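Local coordinates for protein putatuve endo-xylanase (Clostridium stercorarium, PDB 1O8P) that probably binds xylan and cellulose chains as a family 6 carbohydrate-binding module of a putative endo-xylanase, built as a calcium-bearing beta-sandwich, at residues A[76-81]-A[117-122]; A[86-91]-A[101-106]; A[90-95]-A[132-137]. All blocks are in the same frame, centred on the assembly; numbering follows the deposited sequence.

Contact 1. Residues A[76-81]-A[117-122]; sequences SVTARV and DVSATI
The edge of the four-stranded antiparallel sheet of this beta-sandwich is made where Ser76-Val81 pairs with Asp117-Ile122, and 116-125 is the outermost strand on that side. The segment axes run at 156° and come within 4.5 Å. Val77 pairs with Ala120, and Ala79 with Val118, each through two backbone hydrogen bonds; Val77 N to Ala120 O (2.8 Å) is nearly straight at 169°. On the inner face Val77 CG1 lies 3.8 Å from Ile122 CG2, the two side chains crossing at about a right angle; Val81 CG2 meets Val118 CG2 at 3.8 Å in a similar crossing. Ile104 of strand 100-106, in the other sheet, packs on Val77, Ala79 and Val118, which marks this as the inner face. On the other face Asp117 OD1 rests against the aliphatic start of Arg80, 3.5 Å from its CG. Arg80 NE is 4.7 Å from that oxygen, too far for a salt bridge, and NH1 instead forms a salt bridge with OD2 of Asp142, a calcium ligand. On this same outer face, next along from Arg80 and Asp117, Thr78 OG1 and Ser119 OG share a hydrogen bond of 2.7 Å, each oxygen lying beside its own backbone N.

Contact 2. Residues A[86-91]-A[101-106]; sequences ATTIQV and LGTIYV
Thr88 has OG1 between its backbone N and carbonyl carbon (chi1 60°), which leaves CG2 beside the N; Tyr105 across from it has CG anti to its own carbonyl carbon (chi1 -71°). Thr88 and Tyr105 are a non-hydrogen-bonded pair on one face of the sheet, and with these torsions their side chains run side by side, pointing the same way; the Thr88 methyl CG2 touches Tyr105 CD1 at 3.5 Å, obliquely to the ring. Thr103 adds a second methyl: its CG2 is 3.7 Å from Thr88 CB and also lies over one face of the Tyr105 ring, offset toward the rim. The hydroxyl of Thr88 is engaged by Ser136. Further along the same face, Gln90 and Thr103 are joined through one water, which accepts an N-H from Gln90 NE2 at 2.9 Å and lies 2.8 Å from Thr103 OG1.

The other face is mostly apolar. Ile89 CD1 reaches Val106 CG2 at 3.9 Å, and Ile104 sits opposite Ile89, with side chains of strand 74-82 such as Val77 and Val81 closing over them. Paired backbone bonds link Thr87 with Val106 and Ile89 with Ile104. At the other end the register changes: Val91 O accepts from Leu101 N at 2.7 Å and, weakly, from Gly102 N at 3.4 Å with an angle of 147° at the hydrogen. Two residues thus face one, while Val91 N still donates to Gly102 O. This is a classic beta bulge, set in the antiparallel beta hairpin of strands 87-93 and 100-106.

Contact 3. Residues A[90-95]-A[132-137]; sequences QVRLGS and VLVFSG
Val132, Val134 and Gln90 have the most surface buried where strand 87-93 pairs antiparallel with strand 128-135, inside the larger sheet of the beta-sandwich. The segment directions make 142°, so the pair is twisted; Gln90 with Val134 and Arg92 with Val132 each exchange two hydrogen bonds, Gln90 N to Val134 O measuring 2.8 Å. The turn after the strand packs against Val132: Leu93-Gly94-Ser95 form a gamma turn (Ser95 N to Leu93 O 2.8 Å), and Val132 CG2 lies 3.6 Å from Ser95 N. Val134 packs against Gln90, its CB 4.0 Å from Gln90 OE1, and its CG2 meets Arg92 CD at 4.2 Å. On the opposite, core-facing side Val91 CG2 and Leu133 CD2 are 3.9 Å apart, the side chains lying side by side and pointing the same way; Phe144 packs on Leu133 and Phe146 on Val91. The Gln90 carboxamide is positioned by Arg92, whose NH1 donates to the carbonyl of Gly98. Arg92 grips a single atom side-on, NE 3.2 Å and NH2 3.3 Å from Gln90 OE1; that oxygen lies in the guanidinium plane, but both nitrogens approach from one face of the amide, above its carbonyl plane.

Contacts 2 and 3 share Gln90 and Val91, so strand 87-93 is flanked by 100-106 and 128-135; their centres are 8 Å apart, and Leu101 CD1 of contact 2 packs 3.7 Å from Leu93 CD2 of contact 3. Contact 1 belongs to the opposing sheet. Its centre is 8 Å from that of contact 2, where Ala120 CB sits 3.3 Å from Thr103 O, and 13 Å from that of contact 3, which it meets through Val77 CG1 and Val91 CG2 at 4.3 Å. The calcium, held by Gln30, Glu32, Ser52 and Asp142, is about 7 Å from the Arg80 side chain of contact 1, but about 13 Å from the side chain of Ile89 and 11 Å from that of Leu133.

Contact 1. Residues A[76-81]-A[117-122]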
loop_
_atom_site.group_PDB
_atom_site.type_symbol
_atom_site.label_atom_id
_atom_site.label_comp_id
_atom_site.label_asym_id
_atom_site.label_seq_id
_atom_site.Cartn_x
_atom_site.Cartn_y
_atom_site.Cartn_z
ATOM N N SER A 76 4.089 -12.240 1.900
ATOM C CA SER A 76 3.701 -11.668 0.619
ATOM C C SER A 76 2.714 -10.512 0.794
ATOM O O SER A 76 2.041 -10.428 1.821
ATOM C CB SER A 76 3.213 -12.799 -0.320
ATOM O OG SER A 76 1.966 -12.565 -0.892
ATOM N N VAL A 77 2.671 -9.615 -0.192
ATOM C CA VAL A 77 1.771 -8.455 -0.182
ATOM C C VAL A 77 1.085 -8.390 -1.530
ATOM O O VAL A 77 1.693 -8.769 -2.542
ATOM C CB VAL A 77 2.479 -7.117 0.096
ATOM C CG1 VAL A 77 3.600 -6.792 -0.956
ATOM C CG2 VAL A 77 1.455 -5.965 0.186
ATOM N N THR A 78 -0.178 -7.945 -1.505
ATOM C CA THR A 78 -1.006 -7.726 -2.675
ATOM C C THR A 78 -1.630 -6.342 -2.606
ATOM O O THR A 78 -2.201 -5.982 -1.591
ATOM C CB THR A 78 -2.130 -8.791 -2.746
ATOM O OG1 THR A 78 -1.537 -10.084 -2.891
ATOM C CG2 THR A 78 -2.975 -8.628 -4.023
ATOM N N ALA A 79 -1.541 -5.562 -3.683
ATOM C CA ALA A 79 -2.243 -4.262 -3.744
ATOM C C ALA A 79 -3.217 -4.220 -4.938
ATOM O O ALA A 79 -2.937 -4.817 -5.991
ATOM C CB ALA A 79 -1.210 -3.092 -3.790
ATOM N N ARG A 80 -4.361 -3.554 -4.771
ATOM C CA ARG A 80 -5.322 -3.363 -5.867
ATOM C C ARG A 80 -5.032 -1.984 -6.372
ATOM O O ARG A 80 -5.203 -1.002 -5.624
ATOM C CB ARG A 80 -6.777 -3.441 -5.394
ATOM C CG ARG A 80 -7.779 -3.470 -6.549
ATOM C CD ARG A 80 -9.238 -3.752 -6.167
ATOM N NE ARG A 80 -10.187 -3.691 -7.300
ATOM C CZ ARG A 80 -11.029 -2.640 -7.593
ATOM N NH1 ARG A 80 -11.024 -1.503 -6.889
ATOM N NH2 ARG A 80 -11.873 -2.718 -8.640
ATOM N N VAL A 81 -4.533 -1.908 -7.606
ATOM C CA VAL A 81 -3.901 -0.671 -8.104
ATOM C C VAL A 81 -4.338 -0.366 -9.550
ATOM O O VAL A 81 -4.722 -1.264 -10.295
ATOM C CB VAL A 81 -2.347 -0.742 -8.031
ATOM C CG1 VAL A 81 -1.838 -0.755 -6.571
ATOM C CG2 VAL A 81 -1.860 -1.972 -8.744
ATOM N N ASP A 117 -5.020 -6.608 -9.211
ATOM C CA ASP A 117 -4.319 -7.060 -7.998
ATOM C C ASP A 117 -2.898 -7.406 -8.373
ATOM O O ASP A 117 -2.683 -8.237 -9.262
ATOM C CB ASP A 117 -4.987 -8.277 -7.408
ATOM C CG ASP A 117 -6.293 -7.955 -6.784
ATOM O OD1 ASP A 117 -6.724 -6.781 -6.816
ATOM O OD2 ASP A 117 -6.970 -8.824 -6.218
ATOM N N VAL A 118 -1.932 -6.738 -7.737
ATOM C CA VAL A 118 -0.528 -6.969 -8.026
ATOM C C VAL A 118 0.200 -7.393 -6.740
ATOM O O VAL A 118 0.094 -6.717 -5.711
ATOM C CB VAL A 118 0.154 -5.720 -8.717
ATOM C CG1 VAL A 118 1.620 -6.028 -9.098
ATOM C CG2 VAL A 118 -0.626 -5.288 -9.993
ATOM N N SER A 119 0.939 -8.495 -6.798
ATOM C CA SER A 119 1.610 -9.045 -5.603
ATOM C C SER A 119 3.138 -8.996 -5.656
ATOM O O SER A 119 3.734 -8.859 -6.720
ATOM C CB SER A 119 1.165 -10.503 -5.332
ATOM O OG SER A 119 -0.246 -10.618 -5.225
ATOM N N ALA A 120 3.762 -9.160 -4.495
ATOM C CA ALA A 120 5.219 -9.246 -4.366
ATOM C C ALA A 120 5.482 -10.040 -3.088
ATOM O O ALA A 120 4.649 -10.040 -2.169
ATOM C CB ALA A 120 5.856 -7.847 -4.269
ATOM N N THR A 121 6.626 -10.712 -3.026
ATOM C CA THR A 121 7.080 -11.291 -1.765
ATOM C C THR A 121 7.685 -10.162 -0.880
ATOM O O THR A 121 8.140 -9.135 -1.378
ATOM C CB THR A 121 8.112 -12.401 -1.961
ATOM O OG1 THR A 121 9.335 -11.793 -2.402
ATOM C CG2 THR A 121 7.726 -13.353 -3.134
ATOM N N ILE A 122 7.709 -10.411 0.421
ATOM C CA ILE A 122 8.322 -9.526 1.396
ATOM C C ILE A 122 9.130 -10.392 2.352
ATOM O O ILE A 122 8.797 -11.563 2.535
ATOM C CB ILE A 122 7.226 -8.628 2.156
ATOM C CG1 ILE A 122 6.117 -9.430 2.856
ATOM C CG2 ILE A 122 6.584 -7.629 1.220
ATOM C CD1 ILE A 122 5.576 -8.757 4.173
#

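Contact 2. Residues A[86-91]-A[101-106]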
loop_
_atom_site.group_PDB
_atom_site.type_symbol
_atom_site.label_atom_id
_atom_site.label_comp_id
_atom_site.label_asym_id
_atom_site.label_seq_id
_atom_site.Cartn_x
_atom_site.Cartn_y
_atom_site.Cartn_z
ATOM N N ALA A 86 4.275 2.096 -15.883
ATOM C CA ALA A 86 4.978 1.209 -14.965
ATOM C C ALA A 86 5.601 1.975 -13.806
ATOM O O ALA A 86 6.267 2.996 -13.992
ATOM C CB ALA A 86 6.047 0.395 -15.694
ATOM N N THR A 87 5.406 1.450 -12.605
ATOM C CA THR A 87 5.866 2.128 -11.417
ATOM C C THR A 87 6.031 1.108 -10.306
ATOM O O THR A 87 5.771 -0.090 -10.502
ATOM C CB THR A 87 4.910 3.317 -11.085
ATOM O OG1 THR A 87 5.467 4.068 -10.016
ATOM C CG2 THR A 87 3.570 2.847 -10.557
ATOM N N THR A 88 6.525 1.546 -9.155
ATOM C CA THR A 88 6.793 0.629 -8.060
ATOM C C THR A 88 6.219 1.237 -6.792
ATOM O O THR A 88 6.130 2.493 -6.639
ATOM C CB THR A 88 8.305 0.421 -7.848
ATOM O OG1 THR A 88 8.915 1.697 -7.548
ATOM C CG2 THR A 88 9.038 -0.095 -9.088
ATOM N N ILE A 89 5.864 0.345 -5.876
ATOM C CA ILE A 89 5.497 0.724 -4.521
ATOM C C ILE A 89 6.429 -0.029 -3.600
ATOM O O ILE A 89 6.454 -1.244 -3.587
ATOM C CB ILE A 89 4.016 0.341 -4.234
ATOM C CG1 ILE A 89 3.088 0.868 -5.341
ATOM C CG2 ILE A 89 3.601 0.742 -2.779
ATOM C CD1 ILE A 89 1.640 0.355 -5.324
ATOM N N GLN A 90 7.224 0.699 -2.838
ATOM C CA GLN A 90 8.040 0.094 -1.827
ATOM C C GLN A 90 7.210 -0.097 -0.575
ATOM O O GLN A 90 6.379 0.747 -0.235
ATOM C CB GLN A 90 9.239 0.986 -1.528
ATOM C CG GLN A 90 10.310 0.885 -2.621
ATOM C CD GLN A 90 11.539 1.710 -2.301
ATOM O OE1 GLN A 90 11.483 2.608 -1.469
ATOM N NE2 GLN A 90 12.651 1.396 -2.944
ATOM N N VAL A 91 7.461 -1.211 0.103
ATOM C CA VAL A 91 6.822 -1.555 1.365
ATOM C C VAL A 91 7.918 -1.565 2.436
ATOM O O VAL A 91 8.826 -2.389 2.385
ATOM C CB VAL A 91 6.039 -2.918 1.296
ATOM C CG1 VAL A 91 5.277 -3.134 2.604
ATOM C CG2 VAL A 91 5.066 -2.939 0.101
ATOM N N LEU A 101 10.944 -4.033 2.933
ATOM C CA LEU A 101 10.448 -5.414 3.025
ATOM C C LEU A 101 10.285 -6.017 1.656
ATOM O O LEU A 101 10.406 -7.227 1.480
ATOM C CB LEU A 101 9.074 -5.469 3.712
ATOM C CG LEU A 101 9.015 -4.836 5.101
ATOM C CD1 LEU A 101 7.585 -4.957 5.665
ATOM C CD2 LEU A 101 10.034 -5.540 5.960
ATOM N N GLY A 102 9.956 -5.169 0.688
ATOM C CA GLY A 102 9.726 -5.652 -0.660
ATOM C C GLY A 102 9.275 -4.517 -1.549
ATOM O O GLY A 102 8.951 -3.419 -1.060
ATOM N N THR A 103 9.222 -4.812 -2.845
ATOM C CA THR A 103 8.785 -3.850 -3.826
ATOM C C THR A 103 7.737 -4.469 -4.728
ATOM O O THR A 103 7.979 -5.515 -5.342
ATOM C CB THR A 103 10.019 -3.377 -4.676
ATOM O OG1 THR A 103 10.980 -2.819 -3.794
ATOM C CG2 THR A 103 9.671 -2.214 -5.578
ATOM N N ILE A 104 6.603 -3.787 -4.856
ATOM C CA ILE A 104 5.569 -4.161 -5.824
ATOM C C ILE A 104 5.865 -3.449 -7.154
ATOM O O ILE A 104 5.912 -2.243 -7.191
ATOM C CB ILE A 104 4.137 -3.747 -5.310
ATOM C CG1 ILE A 104 3.915 -4.192 -3.852
ATOM C CG2 ILE A 104 3.076 -4.338 -6.226
ATOM C CD1 ILE A 104 2.492 -3.898 -3.327
ATOM N N TYR A 105 6.009 -4.214 -8.236
ATOM C CA TYR A 105 6.301 -3.678 -9.564
ATOM C C TYR A 105 4.984 -3.599 -10.282
ATOM O O TYR A 105 4.421 -4.600 -10.667
ATOM C CB TYR A 105 7.309 -4.587 -10.324
ATOM C CG TYR A 105 8.677 -4.467 -9.699
ATOM C CD1 TYR A 105 9.534 -3.412 -10.042
ATOM C CD2 TYR A 105 9.085 -5.357 -8.716
ATOM C CE1 TYR A 105 10.763 -3.249 -9.408
ATOM C CE2 TYR A 105 10.305 -5.210 -8.085
ATOM C CZ TYR A 105 11.131 -4.154 -8.429
ATOM O OH TYR A 105 12.329 -4.017 -7.800
ATOM N N VAL A 106 4.470 -2.391 -10.423
ATOM C CA VAL A 106 3.158 -2.224 -11.007
ATOM C C VAL A 106 3.320 -1.850 -12.493
ATOM O O VAL A 106 3.878 -0.787 -12.810
ATOM C CB VAL A 106 2.333 -1.163 -10.263
ATOM C CG1 VAL A 106 0.910 -1.170 -10.814
ATOM C CG2 VAL A 106 2.361 -1.397 -8.744
HETATM O O HOH W 1 12.715 -0.888 -4.792
#

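Contact 3. Residues A[90-95]-A[132-137]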
loop_
_atom_site.group_PDB
_atom_site.type_symbol
_atom_site.label_atom_id
_atom_site.label_comp_id
_atom_site.label_asym_id
_atom_site.label_seq_id
_atom_site.Cartn_x
_atom_site.Cartn_y
_atom_site.Cartn_z
ATOM N N GLN A 90 7.224 0.699 -2.838
ATOM C CA GLN A 90 8.040 0.094 -1.827
ATOM C C GLN A 90 7.210 -0.097 -0.575
ATOM O O GLN A 90 6.379 0.747 -0.235
ATOM C CB GLN A 90 9.239 0.986 -1.528
ATOM C CG GLN A 90 10.310 0.885 -2.621
ATOM C CD GLN A 90 11.539 1.710 -2.301
ATOM O OE1 GLN A 90 11.483 2.608 -1.469
ATOM N NE2 GLN A 90 12.651 1.396 -2.944
ATOM N N VAL A 91 7.461 -1.211 0.103
ATOM C CA VAL A 91 6.822 -1.555 1.365
ATOM C C VAL A 91 7.918 -1.565 2.436
ATOM O O VAL A 91 8.826 -2.389 2.385
ATOM C CB VAL A 91 6.039 -2.918 1.296
ATOM C CG1 VAL A 91 5.277 -3.134 2.604
ATOM C CG2 VAL A 91 5.066 -2.939 0.101
ATOM N N ARG A 92 7.839 -0.621 3.373
ATOM C CA ARG A 92 8.905 -0.377 4.342
ATOM C C ARG A 92 8.394 -0.368 5.776
ATOM O O ARG A 92 7.194 -0.177 6.014
ATOM C CB ARG A 92 9.560 0.981 4.095
ATOM C CG ARG A 92 10.181 1.180 2.752
ATOM C CD ARG A 92 11.196 2.215 2.842
ATOM N NE ARG A 92 12.051 2.298 1.688
ATOM C CZ ARG A 92 13.354 2.112 1.708
ATOM N NH1 ARG A 92 13.985 1.788 2.824
ATOM N NH2 ARG A 92 14.028 2.227 0.589
ATOM N N LEU A 93 9.310 -0.566 6.732
ATOM C CA LEU A 93 8.979 -0.453 8.149
ATOM C C LEU A 93 9.218 0.970 8.709
ATOM O O LEU A 93 10.260 1.573 8.456
ATOM C CB LEU A 93 9.822 -1.418 8.948
ATOM C CG LEU A 93 9.574 -2.908 8.742
ATOM C CD1 LEU A 93 10.507 -3.670 9.660
ATOM C CD2 LEU A 93 8.079 -3.275 8.974
ATOM N N GLY A 94 8.245 1.504 9.456
ATOM C CA GLY A 94 8.527 2.640 10.331
ATOM C C GLY A 94 8.466 3.968 9.611
ATOM O O GLY A 94 7.660 4.805 9.971
ATOM N N SER A 95 9.274 4.138 8.575
ATOM C CA SER A 95 9.310 5.380 7.836
ATOM C C SER A 95 9.748 5.106 6.413
ATOM O O SER A 95 10.121 3.981 6.093
ATOM C CB SER A 95 10.278 6.375 8.521
ATOM O OG SER A 95 11.635 6.010 8.280
ATOM N N VAL A 132 4.914 1.585 5.747
ATOM C CA VAL A 132 5.011 2.714 4.834
ATOM C C VAL A 132 5.039 2.255 3.376
ATOM O O VAL A 132 5.824 1.399 3.018
ATOM C CB VAL A 132 6.282 3.570 5.182
ATOM C CG1 VAL A 132 6.344 4.834 4.331
ATOM C CG2 VAL A 132 6.265 3.887 6.698
ATOM N N LEU A 133 4.164 2.832 2.545
ATOM C CA LEU A 133 4.212 2.654 1.075
ATOM C C LEU A 133 4.899 3.893 0.452
ATOM O O LEU A 133 4.478 5.013 0.699
ATOM C CB LEU A 133 2.785 2.501 0.513
ATOM C CG LEU A 133 1.926 1.408 1.168
ATOM C CD1 LEU A 133 0.520 1.397 0.509
ATOM C CD2 LEU A 133 2.630 0.014 1.033
ATOM N N VAL A 134 5.968 3.675 -0.311
ATOM C CA VAL A 134 6.710 4.736 -0.933
ATOM C C VAL A 134 6.553 4.545 -2.429
ATOM O O VAL A 134 6.801 3.465 -2.952
ATOM C CB VAL A 134 8.219 4.764 -0.480
ATOM C CG1 VAL A 134 8.959 5.966 -1.105
ATOM C CG2 VAL A 134 8.333 4.758 1.074
ATOM N N PHE A 135 6.116 5.610 -3.098
ATOM C CA PHE A 135 5.736 5.582 -4.501
ATOM C C PHE A 135 6.782 6.250 -5.425
ATOM O O PHE A 135 7.337 7.285 -5.065
ATOM C CB PHE A 135 4.409 6.313 -4.643
ATOM C CG PHE A 135 3.301 5.707 -3.835
ATOM C CD1 PHE A 135 2.681 4.539 -4.250
ATOM C CD2 PHE A 135 2.890 6.302 -2.666
ATOM C CE1 PHE A 135 1.646 3.969 -3.510
ATOM C CE2 PHE A 135 1.867 5.752 -1.899
ATOM C CZ PHE A 135 1.246 4.586 -2.328
ATOM N N SER A 136 7.029 5.653 -6.598
ATOM C CA SER A 136 8.054 6.149 -7.539
ATOM C C SER A 136 7.428 6.836 -8.754
ATOM O O SER A 136 8.098 7.316 -9.677
ATOM C CB SER A 136 9.036 5.032 -7.940
ATOM O OG SER A 136 8.422 4.112 -8.808
ATOM N N GLY A 137 6.125 6.948 -8.722
ATOM C CA GLY A 137 5.416 7.508 -9.842
ATOM C C GLY A 137 3.922 7.410 -9.598
ATOM O O GLY A 137 3.478 6.852 -8.595
#